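Aerobactin synthase IucA (Klebsiella pneumoniae subsp. pneumoniae, PDB 5JM8) binds ATP and magnesium and, as an NIS synthetase, probably catalyses ATP-dependent condensation of citrate with a hydroxylysine derivative in aerobactin synthesis. Local coordinates at residues P228-Y233 against F279-R284; P178-A183 against I249-E254; T38-P43 against L50-A55; A15-L20 against F65-R70; W312-A317 against A418-V423. One frame throughout, in Å; residues are numbered along the deposited sequence.

Interaction 1 (P228-Y233 against F279-R284)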
# COMPACT_ATOMS: atom_id res chain seq x y z
N PRO A 228 -1.92 -26.81 13.31
CA PRO A 228 -0.69 -27.62 13.21
C PRO A 228 -0.42 -28.50 14.42
O PRO A 228 0.12 -29.59 14.26
CB PRO A 228 0.41 -26.56 13.06
CG PRO A 228 -0.27 -25.40 12.45
CD PRO A 228 -1.65 -25.39 13.02
N TRP A 229 -0.81 -28.04 15.61
CA TRP A 229 -0.60 -28.82 16.83
C TRP A 229 -1.67 -29.90 17.00
O TRP A 229 -1.36 -31.03 17.35
CB TRP A 229 -0.58 -27.89 18.04
CG TRP A 229 -0.15 -28.58 19.30
CD1 TRP A 229 1.13 -28.83 19.70
CD2 TRP A 229 -1.00 -29.12 20.32
NE1 TRP A 229 1.13 -29.49 20.91
CE2 TRP A 229 -0.16 -29.68 21.31
CE3 TRP A 229 -2.38 -29.18 20.50
CZ2 TRP A 229 -0.67 -30.29 22.46
CZ3 TRP A 229 -2.88 -29.79 21.64
CH2 TRP A 229 -2.03 -30.33 22.60
N GLN A 230 -2.93 -29.55 16.75
CA GLN A 230 -4.02 -30.53 16.82
C GLN A 230 -3.84 -31.61 15.77
O GLN A 230 -4.03 -32.79 16.05
CB GLN A 230 -5.38 -29.86 16.61
CG GLN A 230 -5.94 -29.21 17.84
CD GLN A 230 -6.34 -30.21 18.91
OE1 GLN A 230 -5.82 -30.18 20.02
NE2 GLN A 230 -7.28 -31.09 18.58
N GLY A 231 -3.49 -31.20 14.56
CA GLY A 231 -3.36 -32.11 13.45
C GLY A 231 -2.33 -33.20 13.71
O GLY A 231 -2.56 -34.36 13.38
N GLU A 232 -1.20 -32.82 14.30
CA GLU A 232 -0.15 -33.78 14.61
C GLU A 232 -0.61 -34.74 15.71
O GLU A 232 -0.19 -35.90 15.75
CB GLU A 232 1.13 -33.05 15.05
CG GLU A 232 1.81 -32.31 13.91
CD GLU A 232 2.99 -31.47 14.37
OE1 GLU A 232 3.09 -31.18 15.58
OE2 GLU A 232 3.82 -31.10 13.51
N TYR A 233 -1.50 -34.26 16.58
CA TYR A 233 -2.04 -35.08 17.66
C TYR A 233 -3.14 -36.00 17.13
O TYR A 233 -3.17 -37.18 17.46
CB TYR A 233 -2.57 -34.18 18.79
CG TYR A 233 -3.35 -34.93 19.86
CD1 TYR A 233 -4.67 -35.30 19.66
CD2 TYR A 233 -2.76 -35.24 21.08
CE1 TYR A 233 -5.38 -35.98 20.63
CE2 TYR A 233 -3.47 -35.91 22.06
CZ TYR A 233 -4.78 -36.28 21.82
OH TYR A 233 -5.50 -36.95 22.79
N PHE A 279 -10.46 -23.29 16.02
CA PHE A 279 -10.26 -24.73 16.14
C PHE A 279 -10.62 -25.28 17.51
O PHE A 279 -10.51 -24.59 18.53
CB PHE A 279 -8.80 -25.09 15.85
CG PHE A 279 -8.40 -24.92 14.42
CD1 PHE A 279 -8.82 -25.81 13.45
CD2 PHE A 279 -7.58 -23.87 14.04
CE1 PHE A 279 -8.44 -25.65 12.13
CE2 PHE A 279 -7.19 -23.71 12.72
CZ PHE A 279 -7.63 -24.60 11.77
N SER A 280 -11.05 -26.54 17.53
CA SER A 280 -11.11 -27.31 18.76
C SER A 280 -9.68 -27.64 19.16
O SER A 280 -9.03 -28.45 18.51
CB SER A 280 -11.94 -28.59 18.55
OG SER A 280 -12.08 -29.31 19.76
N LEU A 281 -9.20 -26.98 20.21
CA LEU A 281 -7.79 -27.08 20.60
C LEU A 281 -7.65 -27.66 22.01
O LEU A 281 -8.07 -27.04 22.98
CB LEU A 281 -7.14 -25.70 20.52
CG LEU A 281 -5.64 -25.58 20.81
CD1 LEU A 281 -4.82 -26.40 19.82
CD2 LEU A 281 -5.20 -24.12 20.77
N SER A 282 -7.06 -28.84 22.11
CA SER A 282 -6.93 -29.52 23.39
C SER A 282 -5.86 -28.88 24.27
O SER A 282 -4.81 -29.47 24.52
CB SER A 282 -6.62 -31.00 23.17
OG SER A 282 -7.65 -31.63 22.42
N VAL A 283 -6.15 -27.68 24.75
CA VAL A 283 -5.23 -26.93 25.60
C VAL A 283 -6.01 -26.21 26.70
O VAL A 283 -7.11 -25.72 26.47
CB VAL A 283 -4.41 -25.91 24.79
CG1 VAL A 283 -3.42 -25.16 25.68
CG2 VAL A 283 -3.66 -26.60 23.66
N ARG A 284 -5.42 -26.14 27.90
CA ARG A 284 -6.06 -25.50 29.03
C ARG A 284 -5.67 -24.03 29.13
O ARG A 284 -4.50 -23.71 29.37
CB ARG A 284 -5.71 -26.22 30.33
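A glutamine on helix 228-235 reads the backbone of a kinked strand end: S282, centre of an inverse gamma turn, turns its N-H to Q230. The amide oxygen Q230 OE1 accepts from S282 N at 2.8 Å with a nearly straight N-H...O angle of 170°, although the donor sits above the carbonyl plane. S282 OG adds a weak bond to Q230 OE1. Q230 CG, beside the backbone N (chi1 -81°), meets L281 CD1 at 3.6 Å, and the bend at chi2 turns the carboxamide toward S282, while NE2 has a weak partner in the carbonyl of E343. W229, its CG anti to the backbone N (chi1 -171°), brings the CE3-CZ3 side of its six-membered ring obliquely against L281 and V283. W229 CE3 meets L281 CD1 at 3.8 Å, and W229 CZ3 lies 3.9 Å from V283 CG2; the indole N-H is bonded to E165. One buried carboxamide oxygen thus takes the main-chain N-H at the turn, while the indole carbons meet L281 and V283.

Interaction 2 (P178-A183 against I249-E254); sequences PLRWFA and IKDLGE
Over one face of the R180 guanidinium lie D251 OD1 and the CA of G253, while the W181 indole has G253 O in plane at its edge. The F182 ring receives D251 OD1 at its edge, 3.4 Å from F182 CE1, with the carboxylate plane turned 69° from the ring. R180, extended from CG to NE, crosses D251 at about a right angle and forms a salt bridge through NH2 and OD2, whose modelled positions are less certain. D251 OD1 also accepts from G253 N at 3.0 Å, closing an Asx turn. On the side of W181 and A183, L252 CD1 packs 4.1 Å from A183 CB. The backbones pair in antiparallel fashion: A183 N gives to K250 O at 2.8 Å, and K250 N returns a bond to A183 O. Further on, W181 N reaches G253 O at 2.9 Å and W181 O accepts from L252 N. Strand 177-185 is the middle of a three-stranded antiparallel sheet, and L252 and G253 facing W181 form a classic beta bulge in the outer strand 249-255.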
# COMPACT_ATOMS: atom_id res chain seq x y z
N PRO A 178 1.54 -21.28 8.68
CA PRO A 178 0.52 -21.75 7.74
C PRO A 178 -0.25 -22.93 8.33
O PRO A 178 0.27 -23.60 9.22
CB PRO A 178 1.34 -22.17 6.52
CG PRO A 178 2.63 -22.63 7.10
CD PRO A 178 2.88 -21.77 8.31
N LEU A 179 -1.47 -23.16 7.85
CA LEU A 179 -2.28 -24.26 8.37
C LEU A 179 -1.74 -25.61 7.95
O LEU A 179 -0.96 -25.71 6.99
CB LEU A 179 -3.73 -24.13 7.89
CG LEU A 179 -4.52 -22.92 8.37
CD1 LEU A 179 -5.94 -22.99 7.82
CD2 LEU A 179 -4.54 -22.85 9.89
N ARG A 180 -2.14 -26.65 8.67
CA ARG A 180 -1.92 -28.02 8.25
C ARG A 180 -3.14 -28.46 7.45
O ARG A 180 -4.25 -28.01 7.73
CB ARG A 180 -1.68 -28.93 9.45
CG ARG A 180 -1.32 -30.36 9.10
CD ARG A 180 -0.99 -31.14 10.35
NE ARG A 180 -0.56 -32.50 10.06
CZ ARG A 180 0.69 -32.85 9.76
NH1 ARG A 180 1.64 -31.93 9.69
NH2 ARG A 180 0.98 -34.12 9.52
N TRP A 181 -2.94 -29.34 6.48
CA TRP A 181 -4.02 -29.71 5.56
C TRP A 181 -4.11 -31.21 5.31
O TRP A 181 -3.10 -31.87 5.09
CB TRP A 181 -3.82 -28.99 4.22
CG TRP A 181 -3.90 -27.49 4.31
CD1 TRP A 181 -2.88 -26.63 4.57
CD2 TRP A 181 -5.07 -26.69 4.13
NE1 TRP A 181 -3.34 -25.33 4.56
CE2 TRP A 181 -4.69 -25.34 4.30
CE3 TRP A 181 -6.41 -26.97 3.85
CZ2 TRP A 181 -5.59 -24.29 4.19
CZ3 TRP A 181 -7.31 -25.92 3.74
CH2 TRP A 181 -6.89 -24.60 3.91
N PHE A 182 -5.34 -31.73 5.37
CA PHE A 182 -5.62 -33.11 5.01
C PHE A 182 -6.51 -33.18 3.78
O PHE A 182 -7.48 -32.43 3.67
CB PHE A 182 -6.33 -33.86 6.16
CG PHE A 182 -5.47 -34.10 7.37
CD1 PHE A 182 -4.12 -33.80 7.38
CD2 PHE A 182 -6.03 -34.65 8.51
CE1 PHE A 182 -3.35 -34.03 8.50
CE2 PHE A 182 -5.27 -34.88 9.63
CZ PHE A 182 -3.93 -34.57 9.63
N ALA A 183 -6.19 -34.08 2.86
CA ALA A 183 -7.13 -34.46 1.82
C ALA A 183 -8.01 -35.57 2.39
O ALA A 183 -7.51 -36.62 2.79
CB ALA A 183 -6.41 -34.92 0.56
N ILE A 249 -7.93 -40.57 4.25
CA ILE A 249 -7.20 -39.38 4.67
C ILE A 249 -5.78 -39.39 4.12
O ILE A 249 -5.06 -40.39 4.24
CB ILE A 249 -7.14 -39.25 6.21
CG1 ILE A 249 -8.53 -38.90 6.75
CG2 ILE A 249 -6.12 -38.18 6.63
CD1 ILE A 249 -8.60 -38.77 8.27
N LYS A 250 -5.38 -38.27 3.52
CA LYS A 250 -4.00 -38.06 3.11
C LYS A 250 -3.46 -36.81 3.79
O LYS A 250 -4.08 -35.75 3.75
CB LYS A 250 -3.89 -37.92 1.59
CG LYS A 250 -2.47 -37.69 1.09
CD LYS A 250 -2.41 -37.55 -0.42
CE LYS A 250 -0.98 -37.32 -0.90
NZ LYS A 250 -0.90 -37.15 -2.38
N ASP A 251 -2.30 -36.95 4.42
CA ASP A 251 -1.66 -35.85 5.12
C ASP A 251 -0.82 -35.01 4.17
O ASP A 251 0.25 -35.44 3.72
CB ASP A 251 -0.80 -36.39 6.26
CG ASP A 251 -0.23 -35.30 7.14
OD1 ASP A 251 -0.43 -34.11 6.84
OD2 ASP A 251 0.44 -35.64 8.14
N LEU A 252 -1.29 -33.80 3.87
CA LEU A 252 -0.61 -32.93 2.90
C LEU A 252 0.43 -32.04 3.57
O LEU A 252 1.22 -31.39 2.89
CB LEU A 252 -1.64 -32.07 2.16
CG LEU A 252 -2.71 -32.83 1.37
CD1 LEU A 252 -3.69 -31.87 0.72
CD2 LEU A 252 -2.07 -33.73 0.32
N GLY A 253 0.42 -32.00 4.90
CA GLY A 253 1.37 -31.20 5.64
C GLY A 253 0.94 -29.75 5.76
O GLY A 253 -0.22 -29.41 5.51
N GLU A 254 1.88 -28.89 6.15
CA GLU A 254 1.61 -27.46 6.27
C GLU A 254 1.77 -26.76 4.93
O GLU A 254 2.64 -27.11 4.14
CB GLU A 254 2.55 -26.83 7.30
CG GLU A 254 2.42 -27.41 8.69
CD GLU A 254 3.42 -26.80 9.66
OE1 GLU A 254 4.23 -25.96 9.23
OE2 GLU A 254 3.38 -27.17 10.86
O HOH W 1 1.95 -29.08 11.36

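Interaction 3 (T38-P43 against L50-A55); sequences TQLIIP and LHFRVA
H51 and Q39 meet end to edge: H51 ND1 donates to Q39 OE1 at 3.1 Å, nearly along the amide C=O axis and within the imidazole plane, with amide and ring planes 79° apart. I41 CG1 rests over the centre of one imidazole face, 3.8 Å from the H51 centroid, a CH-pi contact, and I41 CD1 reaches H51 CE1. The two side chains lie alongside each other, pointing the same way. On the other side of the sheet I42 CD1 touches F52 CE2 at 3.6 Å, and V54 CG2 packs on L40 CB at 3.7 Å. Behind these groups the antiparallel ladder sets their spacing. L40 and F52 exchange two bonds, each of 2.8 Å between the N of one and the O of the other, and I42 and L50 form the next hydrogen-bonded pair. Strands 39-43 and 49-54 thus make a beta hairpin in a five-stranded antiparallel sheet; strand 64-72 continues beside H51 and R53, while helix 82-96 packs on I42, L50 and F52.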
# COMPACT_ATOMS: atom_id res chain seq x y z
N THR A 38 0.19 4.77 52.02
CA THR A 38 -0.83 3.75 52.23
C THR A 38 -0.36 2.36 51.80
O THR A 38 0.31 2.21 50.78
CB THR A 38 -2.11 4.08 51.45
OG1 THR A 38 -2.62 5.35 51.87
CG2 THR A 38 -3.17 3.01 51.70
N GLN A 39 -0.72 1.36 52.59
CA GLN A 39 -0.36 -0.02 52.30
C GLN A 39 -1.58 -0.92 52.43
O GLN A 39 -2.42 -0.72 53.31
CB GLN A 39 0.75 -0.51 53.23
CG GLN A 39 2.10 0.17 53.01
CD GLN A 39 3.20 -0.43 53.86
OE1 GLN A 39 2.93 -1.15 54.82
NE2 GLN A 39 4.45 -0.13 53.52
N LEU A 40 -1.68 -1.91 51.55
CA LEU A 40 -2.76 -2.89 51.62
C LEU A 40 -2.26 -4.13 52.36
O LEU A 40 -1.18 -4.66 52.06
CB LEU A 40 -3.26 -3.25 50.22
CG LEU A 40 -4.51 -4.13 50.19
CD1 LEU A 40 -5.43 -3.69 49.05
CD2 LEU A 40 -4.15 -5.59 50.05
N ILE A 41 -3.05 -4.60 53.31
CA ILE A 41 -2.65 -5.68 54.19
C ILE A 41 -3.50 -6.93 53.98
O ILE A 41 -4.73 -6.85 53.96
CB ILE A 41 -2.72 -5.25 55.67
CG1 ILE A 41 -1.74 -4.09 55.92
CG2 ILE A 41 -2.39 -6.42 56.60
CD1 ILE A 41 -1.94 -3.39 57.25
N ILE A 42 -2.84 -8.07 53.83
CA ILE A 42 -3.50 -9.36 53.76
C ILE A 42 -3.02 -10.22 54.92
O ILE A 42 -1.91 -10.76 54.88
CB ILE A 42 -3.21 -10.09 52.43
CG1 ILE A 42 -3.67 -9.22 51.25
CG2 ILE A 42 -3.92 -11.44 52.41
CD1 ILE A 42 -3.28 -9.76 49.89
N PRO A 43 -3.84 -10.34 55.98
CA PRO A 43 -3.41 -11.09 57.16
C PRO A 43 -3.15 -12.56 56.87
O PRO A 43 -3.89 -13.17 56.11
CB PRO A 43 -4.59 -10.93 58.13
CG PRO A 43 -5.33 -9.74 57.65
CD PRO A 43 -5.17 -9.74 56.17
N LEU A 50 0.98 -9.73 55.22
CA LEU A 50 1.71 -9.22 54.06
C LEU A 50 1.32 -7.77 53.80
O LEU A 50 0.14 -7.45 53.71
CB LEU A 50 1.41 -10.07 52.82
CG LEU A 50 1.97 -11.50 52.86
CD1 LEU A 50 1.37 -12.35 51.75
CD2 LEU A 50 3.49 -11.49 52.75
N HIS A 51 2.33 -6.91 53.69
CA HIS A 51 2.11 -5.49 53.46
C HIS A 51 2.52 -5.05 52.05
O HIS A 51 3.70 -5.07 51.71
CB HIS A 51 2.90 -4.67 54.48
CG HIS A 51 2.32 -4.71 55.86
ND1 HIS A 51 2.04 -3.57 56.57
CD2 HIS A 51 1.97 -5.75 56.66
CE1 HIS A 51 1.54 -3.90 57.75
NE2 HIS A 51 1.49 -5.21 57.83
N PHE A 52 1.53 -4.65 51.26
CA PHE A 52 1.76 -4.21 49.88
C PHE A 52 1.67 -2.69 49.74
O PHE A 52 0.63 -2.10 50.02
CB PHE A 52 0.74 -4.86 48.94
CG PHE A 52 0.84 -6.36 48.89
CD1 PHE A 52 1.75 -6.98 48.05
CD2 PHE A 52 0.01 -7.15 49.67
CE1 PHE A 52 1.84 -8.36 47.99
CE2 PHE A 52 0.10 -8.53 49.62
CZ PHE A 52 1.02 -9.13 48.78
N ARG A 53 2.76 -2.08 49.31
CA ARG A 53 2.77 -0.65 49.01
C ARG A 53 1.83 -0.38 47.84
O ARG A 53 1.99 -0.96 46.77
CB ARG A 53 4.18 -0.16 48.70
CG ARG A 53 5.17 -0.32 49.83
CD ARG A 53 6.57 0.08 49.40
NE ARG A 53 6.64 1.49 49.03
CZ ARG A 53 7.71 2.08 48.51
NH1 ARG A 53 8.82 1.39 48.29
NH2 ARG A 53 7.67 3.37 48.20
N VAL A 54 0.86 0.50 48.05
CA VAL A 54 -0.14 0.81 47.03
C VAL A 54 0.22 2.08 46.26
O VAL A 54 0.25 3.17 46.82
CB VAL A 54 -1.53 0.97 47.66
CG1 VAL A 54 -2.57 1.26 46.58
CG2 VAL A 54 -1.91 -0.27 48.44
N ALA A 55 0.48 1.92 44.96
CA ALA A 55 0.76 3.05 44.09
C ALA A 55 -0.54 3.64 43.54
O ALA A 55 -0.66 4.86 43.39
CB ALA A 55 1.67 2.63 42.95

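Interaction 4 (A15-L20 against F65-R70); sequences AAQCFL and FEFPAR
Q17 crosses F65 at about a right angle, its amide plane turned 74° from the phenyl ring, so that one carboxamide bonds to the backbone and lies over the ring of the same residue. Its CG is anti to the backbone N (chi1 -160°) and the chain bends at chi2, bringing the head group across to the strand. Q17 OE1 accepts from F65 N at 2.7 Å with an N-H...O angle of 169°, the donor standing above the carbonyl plane. The nitrogen of the same amide is poised over one face of the ring, offset toward the rim, with Q17 NE2 3.4 Å from F65 CD2; it is also bonded to N21 OD1 one helical turn on, which should hold the amide in this orientation. L20, four residues along from A16 on the same side of the helix, sends CD1 to the edges of both aromatic rings. L20 CD1 comes in plane to the edge of F65, 3.6 Å from F65 CD2, and meets F67 tip to tip, 3.8 Å from F67 CZ, again at the ring edge. A16 CB adds a contact with F67 CZ at 4.1 Å. F52 of the neighbouring strand touches both L20 and F67. The arrangement is that of an N-terminal helix, 14-26, packed on an antiparallel sheet through apolar side chains, with one buried glutamine bonded to a strand N-H.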
# COMPACT_ATOMS: atom_id res chain seq x y z
N ALA A 15 2.08 -9.45 36.36
CA ALA A 15 1.59 -10.82 36.51
C ALA A 15 1.11 -11.05 37.94
O ALA A 15 0.03 -11.59 38.17
CB ALA A 15 2.67 -11.82 36.15
N ALA A 16 1.93 -10.64 38.90
CA ALA A 16 1.58 -10.80 40.31
C ALA A 16 0.33 -10.01 40.64
O ALA A 16 -0.48 -10.43 41.47
CB ALA A 16 2.74 -10.37 41.19
N GLN A 17 0.16 -8.87 39.99
CA GLN A 17 -0.97 -7.99 40.26
C GLN A 17 -2.29 -8.68 39.91
O GLN A 17 -3.33 -8.38 40.49
CB GLN A 17 -0.84 -6.68 39.49
CG GLN A 17 -1.67 -5.54 40.07
CD GLN A 17 -1.14 -5.05 41.40
OE1 GLN A 17 0.01 -4.62 41.51
NE2 GLN A 17 -1.99 -5.10 42.42
N CYS A 18 -2.24 -9.60 38.95
CA CYS A 18 -3.41 -10.38 38.57
C CYS A 18 -3.81 -11.34 39.67
O CYS A 18 -4.98 -11.43 40.05
CB CYS A 18 -3.14 -11.16 37.28
SG CYS A 18 -2.93 -10.13 35.81
N PHE A 19 -2.82 -12.07 40.19
CA PHE A 19 -3.04 -12.98 41.30
C PHE A 19 -3.62 -12.23 42.49
O PHE A 19 -4.61 -12.66 43.09
CB PHE A 19 -1.72 -13.67 41.68
CG PHE A 19 -1.82 -14.57 42.88
CD1 PHE A 19 -1.64 -14.07 44.16
CD2 PHE A 19 -2.09 -15.92 42.73
CE1 PHE A 19 -1.74 -14.90 45.27
CE2 PHE A 19 -2.18 -16.76 43.83
CZ PHE A 19 -2.00 -16.24 45.10
N LEU A 20 -3.01 -11.09 42.81
CA LEU A 20 -3.37 -10.33 44.00
C LEU A 20 -4.70 -9.60 43.85
O LEU A 20 -5.54 -9.66 44.74
CB LEU A 20 -2.26 -9.34 44.34
CG LEU A 20 -0.91 -9.96 44.71
CD1 LEU A 20 0.16 -8.89 44.85
CD2 LEU A 20 -1.01 -10.78 45.98
N PHE A 65 0.25 -2.35 42.86
CA PHE A 65 1.14 -2.48 44.00
C PHE A 65 2.59 -2.21 43.61
O PHE A 65 3.02 -2.58 42.51
CB PHE A 65 1.03 -3.88 44.63
CG PHE A 65 -0.31 -4.18 45.24
CD1 PHE A 65 -1.19 -3.17 45.59
CD2 PHE A 65 -0.68 -5.49 45.49
CE1 PHE A 65 -2.42 -3.46 46.15
CE2 PHE A 65 -1.91 -5.79 46.06
CZ PHE A 65 -2.78 -4.77 46.39
N GLU A 66 3.32 -1.58 44.51
CA GLU A 66 4.76 -1.41 44.37
C GLU A 66 5.47 -2.55 45.09
O GLU A 66 5.18 -2.83 46.25
CB GLU A 66 5.21 -0.05 44.92
CG GLU A 66 6.71 0.19 44.84
CD GLU A 66 7.10 1.59 45.29
OE1 GLU A 66 6.19 2.43 45.49
OE2 GLU A 66 8.31 1.85 45.44
N PHE A 67 6.38 -3.22 44.39
CA PHE A 67 7.05 -4.41 44.91
C PHE A 67 8.51 -4.10 45.24
O PHE A 67 9.05 -3.11 44.75
CB PHE A 67 6.93 -5.54 43.89
CG PHE A 67 5.52 -6.00 43.66
CD1 PHE A 67 4.90 -6.86 44.56
CD2 PHE A 67 4.81 -5.56 42.56
CE1 PHE A 67 3.60 -7.28 44.35
CE2 PHE A 67 3.51 -5.98 42.34
CZ PHE A 67 2.90 -6.84 43.24
N PRO A 68 9.15 -4.95 46.06
CA PRO A 68 8.67 -6.20 46.67
C PRO A 68 7.66 -6.02 47.80
O PRO A 68 7.57 -4.95 48.40
CB PRO A 68 9.96 -6.84 47.20
CG PRO A 68 10.84 -5.69 47.49
CD PRO A 68 10.55 -4.68 46.42
N ALA A 69 6.92 -7.09 48.08
CA ALA A 69 6.04 -7.12 49.23
C ALA A 69 6.87 -7.20 50.51
O ALA A 69 8.10 -7.23 50.46
CB ALA A 69 5.08 -8.30 49.14
N ARG A 70 6.19 -7.23 51.65
CA ARG A 70 6.86 -7.23 52.94
C ARG A 70 6.11 -8.14 53.90
O ARG A 70 4.91 -7.96 54.13
CB ARG A 70 6.94 -5.80 53.49
CG ARG A 70 7.57 -5.66 54.87
CD ARG A 70 8.99 -6.21 54.91
NE ARG A 70 9.86 -5.59 53.91
CZ ARG A 70 10.65 -4.54 54.13
NH1 ARG A 70 10.69 -3.97 55.33
NH2 ARG A 70 11.41 -4.07 53.15

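Interaction 5 (W312-A317 against A418-V423)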
# COMPACT_ATOMS: atom_id res chain seq x y z
N TRP A 312 -33.75 -9.22 12.79
CA TRP A 312 -32.31 -8.97 12.84
C TRP A 312 -31.98 -7.81 11.92
O TRP A 312 -31.24 -6.90 12.27
CB TRP A 312 -31.51 -10.20 12.42
CG TRP A 312 -30.03 -9.95 12.43
CD1 TRP A 312 -29.31 -9.30 11.47
CD2 TRP A 312 -29.10 -10.33 13.44
NE1 TRP A 312 -27.98 -9.26 11.83
CE2 TRP A 312 -27.83 -9.88 13.04
CE3 TRP A 312 -29.22 -11.01 14.66
CZ2 TRP A 312 -26.69 -10.10 13.80
CZ3 TRP A 312 -28.09 -11.22 15.42
CH2 TRP A 312 -26.83 -10.76 14.98
N GLN A 313 -32.54 -7.90 10.72
CA GLN A 313 -32.42 -6.86 9.71
C GLN A 313 -32.83 -5.50 10.28
O GLN A 313 -32.19 -4.48 10.02
CB GLN A 313 -33.28 -7.21 8.50
CG GLN A 313 -32.70 -6.80 7.17
CD GLN A 313 -33.61 -7.13 6.01
OE1 GLN A 313 -34.80 -7.42 6.19
NE2 GLN A 313 -33.07 -7.09 4.80
N THR A 314 -33.90 -5.51 11.07
CA THR A 314 -34.40 -4.31 11.72
C THR A 314 -33.40 -3.83 12.76
O THR A 314 -33.12 -2.63 12.87
CB THR A 314 -35.76 -4.57 12.40
OG1 THR A 314 -36.70 -5.04 11.43
CG2 THR A 314 -36.29 -3.29 13.04
N LEU A 315 -32.85 -4.77 13.52
CA LEU A 315 -31.88 -4.46 14.56
C LEU A 315 -30.62 -3.87 13.94
O LEU A 315 -30.07 -2.89 14.44
CB LEU A 315 -31.53 -5.71 15.37
CG LEU A 315 -30.39 -5.59 16.38
CD1 LEU A 315 -30.73 -4.63 17.51
CD2 LEU A 315 -30.03 -6.96 16.94
N GLN A 316 -30.16 -4.48 12.85
CA GLN A 316 -28.95 -4.03 12.17
C GLN A 316 -29.12 -2.63 11.60
O GLN A 316 -28.17 -1.84 11.56
CB GLN A 316 -28.56 -5.01 11.05
CG GLN A 316 -27.28 -4.65 10.31
CD GLN A 316 -26.05 -4.66 11.21
OE1 GLN A 316 -25.43 -5.71 11.41
NE2 GLN A 316 -25.69 -3.50 11.75
N ALA A 317 -30.33 -2.33 11.15
CA ALA A 317 -30.63 -1.03 10.56
C ALA A 317 -30.58 0.07 11.61
O ALA A 317 -30.15 1.19 11.34
CB ALA A 317 -31.99 -1.06 9.89
N ALA A 418 -32.84 -6.08 25.46
CA ALA A 418 -34.09 -5.51 25.94
C ALA A 418 -35.20 -5.58 24.89
O ALA A 418 -36.28 -6.09 25.16
CB ALA A 418 -33.87 -4.07 26.38
N ASP A 419 -34.92 -5.07 23.70
CA ASP A 419 -35.94 -4.94 22.67
C ASP A 419 -36.18 -6.22 21.87
O ASP A 419 -37.30 -6.44 21.40
CB ASP A 419 -35.59 -3.79 21.72
CG ASP A 419 -35.64 -2.43 22.40
OD1 ASP A 419 -35.99 -2.37 23.60
OD2 ASP A 419 -35.33 -1.41 21.74
N TYR A 420 -35.15 -7.04 21.71
CA TYR A 420 -35.25 -8.24 20.86
C TYR A 420 -35.00 -9.55 21.61
O TYR A 420 -35.29 -10.63 21.09
CB TYR A 420 -34.25 -8.13 19.69
CG TYR A 420 -34.48 -6.94 18.80
CD1 TYR A 420 -34.00 -5.68 19.15
CD2 TYR A 420 -35.15 -7.06 17.59
CE1 TYR A 420 -34.20 -4.58 18.34
CE2 TYR A 420 -35.34 -5.97 16.76
CZ TYR A 420 -34.87 -4.74 17.14
OH TYR A 420 -35.06 -3.65 16.33
N GLY A 421 -34.45 -9.47 22.82
CA GLY A 421 -34.22 -10.65 23.63
C GLY A 421 -32.93 -11.39 23.31
O GLY A 421 -32.76 -12.54 23.73
N LEU A 422 -32.04 -10.74 22.58
CA LEU A 422 -30.76 -11.34 22.21
C LEU A 422 -29.67 -11.02 23.23
O LEU A 422 -29.35 -9.86 23.47
CB LEU A 422 -30.33 -10.85 20.82
CG LEU A 422 -28.90 -11.19 20.37
CD1 LEU A 422 -28.70 -12.69 20.32
CD2 LEU A 422 -28.61 -10.56 19.02
N VAL A 423 -29.10 -12.07 23.81
CA VAL A 423 -28.04 -11.91 24.80
C VAL A 423 -26.68 -12.18 24.17
O VAL A 423 -26.39 -13.31 23.77
CB VAL A 423 -28.25 -12.87 26.00
CG1 VAL A 423 -27.18 -12.66 27.05
CG2 VAL A 423 -29.63 -12.66 26.60
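Where the long helix 394-420 ends and passes through G421 into the short strand 422-424, its last side chains pack against helix 310-318. G421, with positive phi (84°), is the first residue to leave helical geometry, and the turn lets Y420 and L422 both reach the same neighbouring helix. Y420 presents one ring face to L315: L315 CB lies 4.1 Å from the ring centroid, 17° off the normal and offset toward the rim, a CH-pi contact. From L315, whose CG is anti to the backbone N (chi1 172°), CD1 touches Y420 CE1 at 3.6 Å. The phenolic end extends to T314, with Y420 OH 3.5 Å from T314 CG2. The hydroxyl of T314 is instead bonded to the carbonyl of D310 on its own helix. One residue past the glycine, L422 CD2 meets W312 CZ3 at 3.7 Å obliquely, and lies 4.4 Å from L315 CD2. No hydrogen bond joins the two segments, so the contact is one of apolar surfaces. Nearby, D419 forms a salt bridge to R318 of the same chain. L303 of helix 294-306 touches both W312 and L422, V324 of strand 322-324 lies on W312, and Q396 of a second subunit packs on T314.

Overall arrangement
From the N terminus, interaction 4 closes the first loop, bringing helix 14-26 onto strand 64-72. The hairpin of interaction 3 is nested inside that loop; the two touch where strands 49-54 and 64-72 are neighbours in one sheet, through the R53-E66 salt bridge and the packing of F52 on A69. Interactions 2 and 1 follow and cross, since their segments alternate along the chain; their centres lie about 14 Å apart, with P228 packed on P178, so the three-stranded sheet and the helix and strand of interaction 1 are tied together. Interaction 5 comes last and stands apart, linking helix 310-318 to the end of helix 394-420, its centre about 43 Å from that of interaction 4.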